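Local atomic coordinates of carboxylesterase (Ferroplasma acidiphilum, PDB entry 3WJ2), a protein that probably hydrolyses carboxylic esters, as a carboxylesterase of the alpha/beta hydrolase fold. Residues 182-187 with 281-286; 245-250 with 273-278. All blocks are in the same frame, centred on the assembly; numbering follows the deposited sequence.

Contact 1 (182-187 with 281-286)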
loop_
_atom_site.group_PDB
_atom_site.type_symbol
_atom_site.label_atom_id
_atom_site.label_comp_id
_atom_site.label_asym_id
_atom_site.label_seq_id
_atom_site.Cartn_x
_atom_site.Cartn_y
_atom_site.Cartn_z
ATOM N N LEU B 182 -18.638 -14.280 -1.903
ATOM C CA LEU B 182 -17.295 -14.843 -1.707
ATOM C C LEU B 182 -16.650 -14.166 -0.521
ATOM O O LEU B 182 -16.152 -13.060 -0.595
ATOM C CB LEU B 182 -16.373 -14.528 -2.988
ATOM C CG LEU B 182 -17.056 -15.031 -4.282
ATOM C CD1 LEU B 182 -16.194 -14.515 -5.523
ATOM C CD2 LEU B 182 -17.273 -16.553 -4.370
ATOM N N PHE B 183 -16.560 -14.918 0.610
ATOM C CA PHE B 183 -15.793 -14.354 1.713
ATOM C C PHE B 183 -14.378 -14.845 1.617
ATOM O O PHE B 183 -14.033 -16.044 1.792
ATOM C CB PHE B 183 -16.399 -14.944 3.095
ATOM C CG PHE B 183 -17.685 -14.311 3.507
ATOM C CD1 PHE B 183 -17.687 -13.162 4.297
ATOM C CD2 PHE B 183 -18.917 -14.951 3.193
ATOM C CE1 PHE B 183 -18.919 -12.541 4.627
ATOM C CE2 PHE B 183 -20.168 -14.347 3.577
ATOM C CZ PHE B 183 -20.139 -13.169 4.330
ATOM N N TYR B 184 -13.493 -13.865 1.309
ATOM C CA TYR B 184 -12.041 -14.104 1.252
ATOM C C TYR B 184 -11.617 -15.482 0.672
ATOM O O TYR B 184 -10.895 -16.304 1.310
ATOM C CB TYR B 184 -11.365 -13.790 2.632
ATOM C CG TYR B 184 -12.086 -14.364 3.836
ATOM C CD1 TYR B 184 -11.771 -15.641 4.241
ATOM C CD2 TYR B 184 -13.066 -13.582 4.457
ATOM C CE1 TYR B 184 -12.444 -16.136 5.430
ATOM C CE2 TYR B 184 -13.720 -14.012 5.608
ATOM C CZ TYR B 184 -13.388 -15.273 6.022
ATOM O OH TYR B 184 -14.085 -15.797 7.168
ATOM N N PRO B 185 -11.920 -15.727 -0.650
ATOM C CA PRO B 185 -11.523 -17.003 -1.243
ATOM C C PRO B 185 -9.968 -17.102 -1.479
ATOM O O PRO B 185 -9.300 -16.048 -1.648
ATOM C CB PRO B 185 -12.112 -16.913 -2.673
ATOM C CG PRO B 185 -12.400 -15.414 -2.904
ATOM C CD PRO B 185 -12.738 -14.846 -1.480
ATOM N N SER B 186 -9.453 -18.319 -1.532
ATOM C CA SER B 186 -8.119 -18.579 -2.111
ATOM C C SER B 186 -8.408 -18.525 -3.653
ATOM O O SER B 186 -9.486 -18.966 -4.128
ATOM C CB SER B 186 -7.473 -19.858 -1.590
ATOM O OG SER B 186 -8.476 -20.900 -1.726
ATOM N N LEU B 187 -7.622 -17.853 -4.449
ATOM C CA LEU B 187 -7.959 -17.817 -5.853
ATOM C C LEU B 187 -6.767 -18.072 -6.810
ATOM O O LEU B 187 -6.945 -18.167 -8.056
ATOM C CB LEU B 187 -8.456 -16.439 -6.222
ATOM C CG LEU B 187 -9.857 -16.058 -5.629
ATOM C CD1 LEU B 187 -10.008 -14.488 -5.752
ATOM C CD2 LEU B 187 -10.963 -16.808 -6.278
ATOM N N HIS B 281 -7.823 -13.135 8.319
ATOM C CA HIS B 281 -8.441 -14.303 7.671
ATOM C C HIS B 281 -9.296 -15.057 8.671
ATOM O O HIS B 281 -8.954 -15.114 9.859
ATOM C CB HIS B 281 -7.382 -15.246 7.105
ATOM C CG HIS B 281 -7.942 -16.126 6.011
ATOM N ND1 HIS B 281 -8.316 -17.462 6.165
ATOM C CD2 HIS B 281 -8.181 -15.815 4.726
ATOM C CE1 HIS B 281 -8.740 -17.915 5.011
ATOM N NE2 HIS B 281 -8.660 -16.964 4.113
ATOM N N GLY B 282 -10.481 -15.455 8.257
ATOM C CA GLY B 282 -11.363 -16.195 9.168
ATOM C C GLY B 282 -12.309 -15.247 9.832
ATOM O O GLY B 282 -13.136 -15.695 10.613
ATOM N N SER B 283 -12.307 -13.934 9.495
ATOM C CA SER B 283 -13.102 -12.939 10.231
ATOM C C SER B 283 -14.607 -13.321 10.264
ATOM O O SER B 283 -15.256 -13.152 11.292
ATOM C CB SER B 283 -12.978 -11.561 9.662
ATOM O OG SER B 283 -13.279 -11.673 8.237
ATOM N N ALA B 284 -15.175 -13.828 9.174
ATOM C CA ALA B 284 -16.614 -14.109 9.152
ATOM C C ALA B 284 -16.979 -15.209 10.153
ATOM O O ALA B 284 -18.030 -15.027 10.780
ATOM C CB ALA B 284 -17.023 -14.488 7.739
ATOM N N THR B 285 -16.177 -16.250 10.207
ATOM C CA THR B 285 -16.499 -17.350 11.115
ATOM C C THR B 285 -16.094 -16.890 12.512
ATOM O O THR B 285 -16.459 -17.616 13.486
ATOM C CB THR B 285 -15.939 -18.640 10.642
ATOM O OG1 THR B 285 -14.577 -18.491 10.260
ATOM C CG2 THR B 285 -16.770 -19.216 9.467
ATOM N N ASP B 286 -15.383 -15.771 12.645
ATOM C CA ASP B 286 -15.123 -15.173 14.001
ATOM C C ASP B 286 -16.212 -14.236 14.474
ATOM O O ASP B 286 -15.978 -13.413 15.364
ATOM C CB ASP B 286 -13.816 -14.420 13.934
ATOM C CG ASP B 286 -12.648 -15.289 13.668
ATOM O OD1 ASP B 286 -12.662 -16.519 13.878
ATOM O OD2 ASP B 286 -11.586 -14.709 13.185
HETATM O O HOH W 1 -13.676 -18.349 7.717
#
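The backbones of Tyr184 and His281 stay 7.4 Å apart, CA to CA, and side chains close the distance. Tyr184 carries most of the contact. Its CB points toward 281-286, and CG sits between the backbone N and the carbonyl carbon (chi1 46°). The CD1 rim of this ring lies over one face of the His281 imidazole, nearer its rim than its centre. The pair is edge-to-face, with centroids 4.8 Å apart and planes at 65°. At the far end, Tyr184 OH accepts a bent hydrogen bond from Ala284 N, 3.0 Å away with 136° at the hydrogen. A water in the plane of the ring joins Tyr184 OH (2.6 Å) to Thr285 OG1 (2.7 Å). The hydroxyl is thus held by both the Ala284 N-H and the water. Ala284 CB packs beside Tyr184 OH and also meets Phe183 CD1 at 3.7 Å. Gly282 passes by the phenol with a positive phi, where a CB would press on the carbonyl O of His281. Ser283 OG touches Tyr184 CE2, but its hydrogen bond is with Asn248 OD1. His281 also rests on Ser156, the serine of a GxSxG sequence that fits a nucleophile elbow. A histidine in the loop after the last strand, close to that serine, is consistent with the catalytic site of the alpha/beta hydrolase fold.

Contact 2 (245-250 with 273-278)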
loop_
_atom_site.group_PDB
_atom_site.type_symbol
_atom_site.label_atom_id
_atom_site.label_comp_id
_atom_site.label_asym_id
_atom_site.label_seq_id
_atom_site.Cartn_x
_atom_site.Cartn_y
_atom_site.Cartn_z
ATOM N N MET B 245 -17.847 -9.676 -2.821
ATOM C CA MET B 245 -16.489 -10.093 -2.433
ATOM C C MET B 245 -16.163 -9.384 -1.143
ATOM O O MET B 245 -16.315 -8.177 -1.033
ATOM C CB MET B 245 -15.399 -9.702 -3.459
ATOM C CG MET B 245 -13.991 -9.959 -2.957
ATOM S SD MET B 245 -13.567 -11.744 -3.002
ATOM C CE MET B 245 -13.286 -12.028 -4.816
ATOM N N VAL B 246 -15.770 -10.202 -0.138
ATOM C CA VAL B 246 -15.304 -9.581 1.144
ATOM C C VAL B 246 -13.874 -10.008 1.308
ATOM O O VAL B 246 -13.506 -11.168 1.286
ATOM C CB VAL B 246 -16.134 -10.209 2.318
ATOM C CG1 VAL B 246 -15.613 -9.634 3.649
ATOM C CG2 VAL B 246 -17.674 -9.870 2.092
ATOM N N THR B 247 -13.001 -9.018 1.499
ATOM C CA THR B 247 -11.593 -9.297 1.824
ATOM C C THR B 247 -11.303 -8.672 3.190
ATOM O O THR B 247 -12.103 -7.921 3.768
ATOM C CB THR B 247 -10.648 -8.556 0.761
ATOM O OG1 THR B 247 -10.674 -7.153 1.024
ATOM C CG2 THR B 247 -11.222 -8.803 -0.639
ATOM N N ASN B 248 -10.163 -9.121 3.717
ATOM C CA ASN B 248 -9.762 -8.628 5.079
ATOM C C ASN B 248 -8.457 -7.840 4.917
ATOM O O ASN B 248 -7.561 -8.283 4.206
ATOM C CB ASN B 248 -9.409 -9.850 5.928
ATOM C CG ASN B 248 -10.602 -10.821 6.033
ATOM O OD1 ASN B 248 -11.646 -10.453 6.537
ATOM N ND2 ASN B 248 -10.410 -12.028 5.579
ATOM N N GLU B 249 -8.399 -6.710 5.610
ATOM C CA GLU B 249 -7.118 -5.912 5.541
ATOM C C GLU B 249 -5.843 -6.672 5.826
ATOM O O GLU B 249 -4.882 -6.581 5.050
ATOM C CB GLU B 249 -7.272 -4.728 6.508
ATOM C CG GLU B 249 -6.078 -3.793 6.343
ATOM C CD GLU B 249 -6.222 -2.538 7.155
ATOM O OE1 GLU B 249 -7.116 -2.374 7.982
ATOM O OE2 GLU B 249 -5.389 -1.609 6.888
ATOM N N TYR B 250 -5.854 -7.487 6.888
ATOM C CA TYR B 250 -4.570 -8.093 7.308
ATOM C C TYR B 250 -4.562 -9.578 7.052
ATOM O O TYR B 250 -4.740 -10.379 7.947
ATOM C CB TYR B 250 -4.477 -7.800 8.821
ATOM C CG TYR B 250 -4.235 -6.305 9.127
ATOM C CD1 TYR B 250 -3.084 -5.689 8.686
ATOM C CD2 TYR B 250 -5.150 -5.592 9.836
ATOM C CE1 TYR B 250 -2.896 -4.287 8.967
ATOM C CE2 TYR B 250 -4.958 -4.271 10.202
ATOM C CZ TYR B 250 -3.814 -3.641 9.734
ATOM O OH TYR B 250 -3.579 -2.327 10.097
ATOM N N GLY B 273 -17.272 -5.080 -3.897
ATOM C CA GLY B 273 -16.177 -5.609 -3.107
ATOM C C GLY B 273 -15.954 -4.709 -1.899
ATOM O O GLY B 273 -15.833 -3.476 -2.058
ATOM N N ILE B 274 -15.821 -5.343 -0.702
ATOM C CA ILE B 274 -15.484 -4.534 0.515
ATOM C C ILE B 274 -14.315 -5.161 1.216
ATOM O O ILE B 274 -14.262 -6.391 1.297
ATOM C CB ILE B 274 -16.689 -4.356 1.491
ATOM C CG1 ILE B 274 -17.299 -5.719 1.772
ATOM C CG2 ILE B 274 -17.746 -3.359 0.903
ATOM C CD1 ILE B 274 -18.289 -5.679 2.978
ATOM N N ARG B 275 -13.352 -4.326 1.679
ATOM C CA ARG B 275 -12.247 -4.781 2.546
ATOM C C ARG B 275 -12.556 -4.389 3.962
ATOM O O ARG B 275 -12.882 -3.221 4.209
ATOM C CB ARG B 275 -10.942 -4.081 2.117
ATOM C CG ARG B 275 -9.790 -4.383 3.064
ATOM C CD ARG B 275 -8.648 -3.318 2.906
ATOM N NE ARG B 275 -7.936 -3.529 1.629
ATOM C CZ ARG B 275 -6.696 -3.029 1.474
ATOM N NH1 ARG B 275 -6.153 -2.189 2.427
ATOM N NH2 ARG B 275 -6.050 -3.386 0.331
ATOM N N GLY B 276 -12.541 -5.415 4.830
ATOM C CA GLY B 276 -12.829 -5.083 6.273
ATOM C C GLY B 276 -11.592 -4.524 6.925
ATOM O O GLY B 276 -10.548 -5.224 6.974
ATOM N N ILE B 277 -11.742 -3.285 7.423
ATOM C CA ILE B 277 -10.579 -2.578 8.030
ATOM C C ILE B 277 -10.274 -3.256 9.377
ATOM O O ILE B 277 -11.177 -3.502 10.186
ATOM C CB ILE B 277 -10.914 -1.120 8.128
ATOM C CG1 ILE B 277 -10.923 -0.538 6.688
ATOM C CG2 ILE B 277 -9.756 -0.368 8.917
ATOM C CD1 ILE B 277 -11.732 0.782 6.643
ATOM N N GLY B 278 -9.019 -3.596 9.556
ATOM C CA GLY B 278 -8.605 -4.292 10.799
ATOM C C GLY B 278 -8.927 -5.749 10.852
ATOM O O GLY B 278 -8.666 -6.397 11.896
#
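Glu249 OE1 accepts the N-H of Gly278 at 2.8 Å, using its anti lone pair. The bond is fairly straight, 156° at the hydrogen. Glu249 CG stands anti to the backbone N (chi1 -173°), and the chain runs on extended to the carboxylate. CG lies over the centre of the Tyr250 ring, while Ile277 CG2 touches OE1. The other oxygen, OE2, forms salt bridges with Lys262 of a second subunit and Arg194 of a third. An alanine here would probably leave Gly278 N without its acceptor and both of those positive charges without this mate. Tyr250 CE2 meets Gly278 CA at 3.7 Å, with that carbon near the ring plane at its edge.

Before this corner, 245-248 and 273-276 are neighbouring parallel strands, at 23° to each other. Three backbone bonds alternate between them, and a fourth, Glu249 N to Gly276 O, carries the ladder on to the corner. The Gly276 N to Thr247 O bond is the straightest of these, at 2.8 Å. On one face, Thr247 OG1 lies against Arg275 CB at 3.3 Å. The same hydroxyl and Arg275 NE both bind Glu258 OE2, so helix 254-266 ties the pair together. Arg275 CD packs on Glu249 CB at 4.1 Å. On the other face, Val246 and Ile274 lie side by side, CG2 to CG1 4.2 Å, and Val246 reaches helix 291-303. The two strands and helix 254-266 make a beta-alpha-beta crossover at the end of an alpha/beta hydrolase sheet. Strand 271-280 is outermost in its own chain, and Arg275 pairs in an antiparallel ladder with the second subunit, so the sheet continues across the interface.

From the N terminus, the chain reaches 182-187 first, at the end of strand 180-183. It then passes through 245-250, crosses helix 254-266 and returns as 273-278. Here contact 2 closes a short loop of 22 residues. Three residues later, 281-286 comes back to 182-187, and contact 1 closes a loop of 93 residues that encloses the whole of contact 2. The loops nest and do not cross. The two contacts also touch: Tyr184 N lies 2.7 Å from Val246 O, a probable hydrogen bond from just past strand 180-183 to strand 243-248. Together they tie the last three strands of the sheet to the loop that leads into helix 291-303.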